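Local coordinates for protein CDP-glucose 4,6-dehydratase (Salmonella enterica subsp. enterica serovar Typhi, PDB 1WVG) that catalyses the NAD(+)-dependent conversion of CDP-D-glucose to CDP-4-dehydro-6-deoxy-D-glucose and water, a step in making the 3,6-dideoxy sugar of the lipopolysaccharide O-antigen, at residues H17-T30 with L49-I63. Residues are numbered along the deposited sequence; the frame is centred on the assembly and turned at random.
Sequences HTGFKGSWLSLWLT and LFEIVRLNDLMESHI. With APR (adenosine-5-diphosphoribose), chain C.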
loop_
_atom_site.group_PDB
_atom_site.type_symbol
_atom_site.label_atom_id
_atom_site.label_comp_id
_atom_site.label_asym_id
_atom_site.label_seq_id
_atom_site.Cartn_x
_atom_site.Cartn_y
_atom_site.Cartn_z
ATOM N N HIS A 17 19.197 -32.159 -1.991
ATOM C CA HIS A 17 20.542 -32.121 -2.611
ATOM C C HIS A 17 20.607 -32.890 -3.921
ATOM O O HIS A 17 21.532 -32.719 -4.728
ATOM C CB HIS A 17 21.613 -32.662 -1.627
ATOM C CG HIS A 17 21.352 -34.102 -1.345
ATOM N ND1 HIS A 17 20.165 -34.524 -0.753
ATOM C CD2 HIS A 17 22.101 -35.215 -1.635
ATOM C CE1 HIS A 17 20.218 -35.851 -0.673
ATOM N NE2 HIS A 17 21.371 -36.300 -1.191
ATOM N N THR A 18 19.596 -33.741 -4.121
ATOM C CA THR A 18 19.554 -34.564 -5.335
ATOM C C THR A 18 19.093 -33.847 -6.607
ATOM O O THR A 18 19.203 -34.380 -7.722
ATOM C CB THR A 18 18.765 -35.863 -5.068
ATOM O OG1 THR A 18 17.427 -35.519 -4.748
ATOM C CG2 THR A 18 19.392 -36.554 -3.848
ATOM N N GLY A 19 18.576 -32.639 -6.433
ATOM C CA GLY A 19 18.086 -31.867 -7.537
ATOM C C GLY A 19 19.148 -31.070 -8.265
ATOM O O GLY A 19 20.365 -31.181 -8.041
ATOM N N PHE A 20 18.602 -30.245 -9.168
ATOM C CA PHE A 20 19.402 -29.369 -10.011
ATOM C C PHE A 20 20.175 -28.358 -9.174
ATOM O O PHE A 20 21.404 -28.305 -9.208
ATOM C CB PHE A 20 18.494 -28.735 -11.086
ATOM C CG PHE A 20 19.137 -27.672 -11.940
ATOM C CD1 PHE A 20 20.247 -27.953 -12.733
ATOM C CD2 PHE A 20 18.593 -26.388 -11.974
ATOM C CE1 PHE A 20 20.830 -26.984 -13.546
ATOM C CE2 PHE A 20 19.166 -25.394 -12.765
ATOM C CZ PHE A 20 20.263 -25.710 -13.568
ATOM N N LYS A 21 19.439 -27.555 -8.408
ATOM C CA LYS A 21 20.073 -26.555 -7.556
ATOM C C LYS A 21 20.964 -27.226 -6.518
ATOM O O LYS A 21 22.090 -26.772 -6.267
ATOM C CB LYS A 21 19.045 -25.670 -6.814
ATOM C CG LYS A 21 18.065 -24.888 -7.686
ATOM C CD LYS A 21 18.055 -23.367 -7.476
ATOM C CE LYS A 21 17.382 -22.894 -6.199
ATOM N NZ LYS A 21 16.395 -21.814 -6.386
ATOM N N GLY A 22 20.395 -28.294 -5.917
ATOM C CA GLY A 22 21.064 -29.050 -4.867
ATOM C C GLY A 22 22.411 -29.588 -5.252
ATOM O O GLY A 22 23.401 -29.488 -4.503
ATOM N N SER A 23 22.416 -30.182 -6.448
ATOM C CA SER A 23 23.623 -30.786 -6.969
ATOM C C SER A 23 24.691 -29.767 -7.191
ATOM O O SER A 23 25.860 -29.967 -6.872
ATOM C CB SER A 23 23.343 -31.472 -8.287
ATOM O OG SER A 23 22.607 -32.629 -8.008
ATOM N N TRP A 24 24.286 -28.652 -7.764
ATOM C CA TRP A 24 25.270 -27.610 -8.019
ATOM C C TRP A 24 25.779 -27.044 -6.698
ATOM O O TRP A 24 26.979 -26.769 -6.503
ATOM C CB TRP A 24 24.686 -26.509 -8.904
ATOM C CG TRP A 24 24.675 -26.771 -10.386
ATOM C CD1 TRP A 24 23.590 -27.094 -11.132
ATOM C CD2 TRP A 24 25.764 -26.652 -11.301
ATOM N NE1 TRP A 24 23.924 -27.206 -12.470
ATOM C CE2 TRP A 24 25.259 -26.919 -12.609
ATOM C CE3 TRP A 24 27.117 -26.393 -11.148
ATOM C CZ2 TRP A 24 26.080 -26.895 -13.757
ATOM C CZ3 TRP A 24 27.923 -26.354 -12.281
ATOM C CH2 TRP A 24 27.423 -26.590 -13.572
ATOM N N LEU A 25 24.836 -26.904 -5.783
ATOM C CA LEU A 25 25.236 -26.392 -4.484
ATOM C C LEU A 25 26.149 -27.369 -3.763
ATOM O O LEU A 25 27.220 -27.018 -3.244
ATOM C CB LEU A 25 24.015 -26.062 -3.576
ATOM C CG LEU A 25 24.437 -25.444 -2.239
ATOM C CD1 LEU A 25 25.237 -24.165 -2.461
ATOM C CD2 LEU A 25 23.222 -25.174 -1.363
ATOM N N SER A 26 25.702 -28.611 -3.702
ATOM C CA SER A 26 26.535 -29.590 -2.996
ATOM C C SER A 26 27.950 -29.697 -3.570
ATOM O O SER A 26 28.981 -29.761 -2.881
ATOM C CB SER A 26 25.835 -30.933 -2.964
ATOM O OG SER A 26 24.541 -30.765 -2.425
ATOM N N LEU A 27 27.990 -29.706 -4.884
ATOM C CA LEU A 27 29.242 -29.747 -5.552
ATOM C C LEU A 27 30.113 -28.557 -5.148
ATOM O O LEU A 27 31.270 -28.695 -4.718
ATOM C CB LEU A 27 28.956 -29.677 -7.027
ATOM C CG LEU A 27 30.232 -29.864 -7.806
ATOM C CD1 LEU A 27 30.874 -31.168 -7.358
ATOM C CD2 LEU A 27 29.868 -29.988 -9.285
ATOM N N TRP A 28 29.534 -27.362 -5.274
ATOM C CA TRP A 28 30.248 -26.141 -4.922
ATOM C C TRP A 28 30.843 -26.241 -3.535
ATOM O O TRP A 28 32.039 -26.017 -3.284
ATOM C CB TRP A 28 29.277 -24.930 -4.912
ATOM C CG TRP A 28 30.012 -23.612 -5.077
ATOM C CD1 TRP A 28 31.321 -23.378 -4.762
ATOM C CD2 TRP A 28 29.502 -22.381 -5.657
ATOM N NE1 TRP A 28 31.664 -22.088 -5.098
ATOM C CE2 TRP A 28 30.556 -21.448 -5.643
ATOM C CE3 TRP A 28 28.258 -21.979 -6.187
ATOM C CZ2 TRP A 28 30.381 -20.141 -6.159
ATOM C CZ3 TRP A 28 28.085 -20.700 -6.712
ATOM C CH2 TRP A 28 29.147 -19.792 -6.688
ATOM N N LEU A 29 29.915 -26.531 -2.621
ATOM C CA LEU A 29 30.190 -26.660 -1.201
ATOM C C LEU A 29 31.288 -27.697 -0.872
ATOM O O LEU A 29 32.253 -27.425 -0.131
ATOM C CB LEU A 29 28.884 -26.914 -0.404
ATOM C CG LEU A 29 28.062 -25.654 -0.058
ATOM C CD1 LEU A 29 26.913 -25.949 0.925
ATOM C CD2 LEU A 29 28.952 -24.530 0.490
ATOM N N THR A 30 31.154 -28.916 -1.417
ATOM C CA THR A 30 32.178 -29.904 -1.089
ATOM C C THR A 30 33.506 -29.467 -1.647
ATOM O O THR A 30 34.579 -29.630 -1.063
ATOM C CB THR A 30 31.839 -31.307 -1.554
ATOM O OG1 THR A 30 31.797 -31.238 -2.940
ATOM C CG2 THR A 30 30.469 -31.711 -1.056
ATOM N N LEU A 49 21.982 -34.500 -12.817
ATOM C CA LEU A 49 23.315 -34.003 -12.556
ATOM C C LEU A 49 23.934 -34.743 -11.367
ATOM O O LEU A 49 25.129 -35.050 -11.302
ATOM C CB LEU A 49 23.243 -32.450 -12.340
ATOM C CG LEU A 49 24.574 -31.762 -12.028
ATOM C CD1 LEU A 49 25.484 -31.730 -13.257
ATOM C CD2 LEU A 49 24.285 -30.341 -11.550
ATOM N N PHE A 50 23.075 -35.016 -10.402
ATOM C CA PHE A 50 23.545 -35.708 -9.242
ATOM C C PHE A 50 24.264 -36.978 -9.676
ATOM O O PHE A 50 25.428 -37.255 -9.345
ATOM C CB PHE A 50 22.355 -36.091 -8.339
ATOM C CG PHE A 50 22.830 -36.597 -6.983
ATOM C CD1 PHE A 50 23.336 -35.724 -6.008
ATOM C CD2 PHE A 50 22.786 -37.965 -6.690
ATOM C CE1 PHE A 50 23.786 -36.185 -4.767
ATOM C CE2 PHE A 50 23.249 -38.448 -5.462
ATOM C CZ PHE A 50 23.746 -37.557 -4.501
ATOM N N GLU A 51 23.505 -37.756 -10.426
ATOM C CA GLU A 51 24.051 -38.994 -10.896
ATOM C C GLU A 51 25.232 -38.737 -11.792
ATOM O O GLU A 51 26.290 -39.343 -11.641
ATOM C CB GLU A 51 22.996 -39.837 -11.617
ATOM C CG GLU A 51 21.657 -39.956 -10.858
ATOM C CD GLU A 51 21.625 -41.025 -9.784
ATOM O OE1 GLU A 51 22.504 -41.135 -8.927
ATOM O OE2 GLU A 51 20.557 -41.805 -9.863
ATOM N N ILE A 52 25.035 -37.827 -12.742
ATOM C CA ILE A 52 26.081 -37.506 -13.708
ATOM C C ILE A 52 27.412 -37.140 -13.070
ATOM O O ILE A 52 28.469 -37.486 -13.582
ATOM C CB ILE A 52 25.680 -36.429 -14.737
ATOM C CG1 ILE A 52 24.563 -36.852 -15.692
ATOM C CG2 ILE A 52 26.869 -35.980 -15.566
ATOM C CD1 ILE A 52 24.081 -38.265 -15.424
ATOM N N VAL A 53 27.402 -36.410 -11.966
ATOM C CA VAL A 53 28.703 -36.042 -11.430
ATOM C C VAL A 53 29.156 -36.907 -10.267
ATOM O O VAL A 53 30.146 -36.544 -9.615
ATOM C CB VAL A 53 28.830 -34.570 -11.050
ATOM C CG1 VAL A 53 28.726 -33.667 -12.273
ATOM C CG2 VAL A 53 27.716 -34.256 -10.042
ATOM N N ARG A 54 28.423 -38.010 -10.030
ATOM C CA ARG A 54 28.709 -38.986 -8.961
ATOM C C ARG A 54 28.831 -38.318 -7.603
ATOM O O ARG A 54 29.736 -38.655 -6.836
ATOM C CB ARG A 54 29.966 -39.874 -9.219
ATOM C CG ARG A 54 29.895 -40.933 -10.343
ATOM C CD ARG A 54 30.785 -42.194 -10.241
ATOM N NE ARG A 54 30.096 -43.460 -10.605
ATOM C CZ ARG A 54 30.591 -44.724 -10.777
ATOM N NH1 ARG A 54 31.886 -45.045 -10.547
ATOM N NH2 ARG A 54 29.738 -45.723 -11.078
ATOM N N LEU A 55 27.928 -37.362 -7.307
ATOM C CA LEU A 55 27.988 -36.639 -6.038
ATOM C C LEU A 55 27.811 -37.555 -4.856
ATOM O O LEU A 55 28.330 -37.364 -3.768
ATOM C CB LEU A 55 26.853 -35.616 -5.989
ATOM C CG LEU A 55 27.383 -34.216 -6.215
ATOM C CD1 LEU A 55 26.213 -33.249 -6.160
ATOM C CD2 LEU A 55 28.402 -33.839 -5.161
ATOM N N ASN A 56 27.026 -38.575 -5.087
ATOM C CA ASN A 56 26.760 -39.521 -4.040
ATOM C C ASN A 56 28.051 -40.053 -3.483
ATOM O O ASN A 56 28.135 -40.493 -2.352
ATOM C CB ASN A 56 25.984 -40.714 -4.593
ATOM C CG ASN A 56 25.990 -41.834 -3.588
ATOM O OD1 ASN A 56 25.619 -41.622 -2.437
ATOM N ND2 ASN A 56 26.431 -43.020 -3.991
ATOM N N ASP A 57 29.086 -40.033 -4.279
ATOM C CA ASP A 57 30.333 -40.552 -3.751
ATOM C C ASP A 57 31.212 -39.506 -3.112
ATOM O O ASP A 57 32.290 -39.831 -2.616
ATOM C CB ASP A 57 31.168 -41.238 -4.848
ATOM C CG ASP A 57 30.553 -42.541 -5.272
ATOM O OD1 ASP A 57 29.936 -43.296 -4.506
ATOM O OD2 ASP A 57 30.780 -42.764 -6.538
ATOM N N LEU A 58 30.774 -38.259 -3.167
ATOM C CA LEU A 58 31.555 -37.174 -2.613
ATOM C C LEU A 58 30.871 -36.561 -1.421
ATOM O O LEU A 58 31.338 -35.561 -0.868
ATOM C CB LEU A 58 31.823 -36.112 -3.677
ATOM C CG LEU A 58 32.073 -36.759 -5.022
ATOM C CD1 LEU A 58 31.815 -35.755 -6.147
ATOM C CD2 LEU A 58 33.514 -37.245 -5.039
ATOM N N MET A 59 29.788 -37.208 -1.012
ATOM C CA MET A 59 29.090 -36.691 0.120
ATOM C C MET A 59 28.249 -37.744 0.751
ATOM O O MET A 59 28.062 -38.795 0.171
ATOM C CB MET A 59 28.190 -35.519 -0.357
ATOM C CG MET A 59 26.897 -35.969 -1.009
ATOM S SD MET A 59 25.949 -34.532 -1.592
ATOM C CE MET A 59 24.767 -34.233 -0.230
ATOM N N GLU A 60 27.734 -37.419 1.923
ATOM C CA GLU A 60 26.876 -38.325 2.614
ATOM C C GLU A 60 25.477 -38.042 2.102
ATOM O O GLU A 60 24.805 -37.094 2.503
ATOM C CB GLU A 60 26.998 -38.167 4.157
ATOM C CG GLU A 60 26.175 -39.183 4.981
ATOM C CD GLU A 60 26.167 -38.916 6.481
ATOM O OE1 GLU A 60 26.892 -38.108 7.052
ATOM O OE2 GLU A 60 25.279 -39.656 7.107
ATOM N N SER A 61 25.033 -38.859 1.176
ATOM C CA SER A 61 23.710 -38.678 0.612
ATOM C C SER A 61 22.655 -39.590 1.247
ATOM O O SER A 61 22.693 -40.821 1.153
ATOM C CB SER A 61 23.776 -38.823 -0.898
ATOM O OG SER A 61 22.459 -38.844 -1.411
ATOM N N HIS A 62 21.671 -38.992 1.907
ATOM C CA HIS A 62 20.623 -39.773 2.546
ATOM C C HIS A 62 19.285 -39.612 1.834
ATOM O O HIS A 62 18.813 -38.481 1.621
ATOM C CB HIS A 62 20.509 -39.454 4.056
ATOM C CG HIS A 62 19.317 -40.083 4.721
ATOM N ND1 HIS A 62 19.452 -41.099 5.663
ATOM C CD2 HIS A 62 17.981 -39.837 4.573
ATOM C CE1 HIS A 62 18.217 -41.441 6.049
ATOM N NE2 HIS A 62 17.309 -40.702 5.416
ATOM N N ILE A 63 18.681 -40.768 1.481
ATOM C CA ILE A 63 17.407 -40.817 0.783
ATOM C C ILE A 63 16.266 -40.820 1.757
ATOM O O ILE A 63 16.118 -41.760 2.513
ATOM C CB ILE A 63 17.291 -42.013 -0.144
ATOM C CG1 ILE A 63 18.180 -41.751 -1.331
ATOM C CG2 ILE A 63 15.861 -42.087 -0.650
ATOM C CD1 ILE A 63 18.222 -40.268 -1.703
HETATM N N1 APR C . 11.243 -35.091 0.478
HETATM C C2 APR C . 12.554 -34.838 0.249
HETATM N N3 APR C . 13.106 -34.292 -0.793
HETATM C C4 APR C . 12.188 -33.930 -1.713
HETATM C C5 APR C . 10.840 -34.084 -1.638
HETATM C C6 APR C . 10.335 -34.725 -0.467
HETATM N N6 APR C . 9.045 -34.951 -0.161
HETATM N N7 APR C . 10.224 -33.566 -2.770
HETATM C C8 APR C . 11.224 -33.123 -3.516
HETATM N N9 APR C . 12.431 -33.319 -2.920
HETATM C "C1'" APR C . 13.761 -32.995 -3.407
HETATM C "C2'" APR C . 14.081 -33.760 -4.661
HETATM O "O2'" APR C . 14.394 -35.123 -4.340
HETATM C "C3'" APR C . 15.292 -32.952 -5.131
HETATM O "O3'" APR C . 16.535 -33.197 -4.456
HETATM O "O4'" APR C . 13.774 -31.667 -3.826
HETATM C "C4'" APR C . 14.773 -31.518 -4.837
HETATM C "C5'" APR C . 14.056 -30.861 -5.979
HETATM O "O5'" APR C . 15.043 -30.582 -7.003
HETATM P PA APR C . 14.614 -30.210 -8.530
HETATM O O1A APR C . 13.289 -30.837 -8.940
HETATM O O2A APR C . 15.873 -30.336 -9.419
HETATM O O3A APR C . 14.299 -28.674 -8.381
HETATM P PB APR C . 15.368 -27.456 -8.251
HETATM O O1B APR C . 15.290 -26.693 -9.552
HETATM O O2B APR C . 16.715 -27.926 -7.734
HETATM O O5D APR C . 14.723 -26.676 -7.022
HETATM C C5D APR C . 15.484 -26.589 -5.806
HETATM O O4D APR C . 14.854 -24.236 -5.338
HETATM O O1D APR C . 13.594 -23.030 -6.897
HETATM C C1D APR C . 13.576 -23.749 -5.630
HETATM O O2D APR C . 11.353 -24.751 -5.384
HETATM C C2D APR C . 12.717 -24.981 -5.786
HETATM O O3D APR C . 12.775 -25.506 -3.462
HETATM C C3D APR C . 13.291 -25.908 -4.729
HETATM C C4D APR C . 14.767 -25.628 -4.885
HETATM O O HOH W 1 20.185 -33.750 -10.235
#
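His17 NE2 lies 2.8 Å from Ser61 OG, which sits in the plane of the imidazole at its edge; at 169° the hydrogen bond is nearly straight, though either partner could supply the proton. With OG swung anti to the backbone N (chi1 171°), Ser61 meets the rim of the imidazole at NE2. The Phe50 ring meets the imidazole obliquely, CE1 to His17 CD2 at 3.7 Å with the planes almost perpendicular. A second link runs through one water, which donates to Thr18 O and accepts from Phe50 N. Ser23 OG lies in the plane of the Phe50 ring, at its edge, and comes 3.5 Å from Phe50 CB, while its own bond goes back to Gly19 O (2.7 Å), which Ser23 N reaches from the opposite face of the carbonyl. Over the indole five-membered ring of Trp24 stands Leu49 CD2, 3.4 Å from the centroid and 19° off the normal, a CH-pi contact; Trp24 NE1 itself bonds to Gly199 O. Leu55 lies along the helix, CD1 3.4 Å from Ser23 O and CD2 4.3 Å from Leu27 CD1. At the other end, Phe20 N and Lys21 N donate to the APR diphosphate (2.7 Å from Phe20 N to O2A), as expected for the glycine-rich turn of a Rossmann fold. The contact thus joins helix 20-31 to helix 49-52 and edge strand 60-63, which pairs in parallel with strand 35-40, whose Ala40 touches His17.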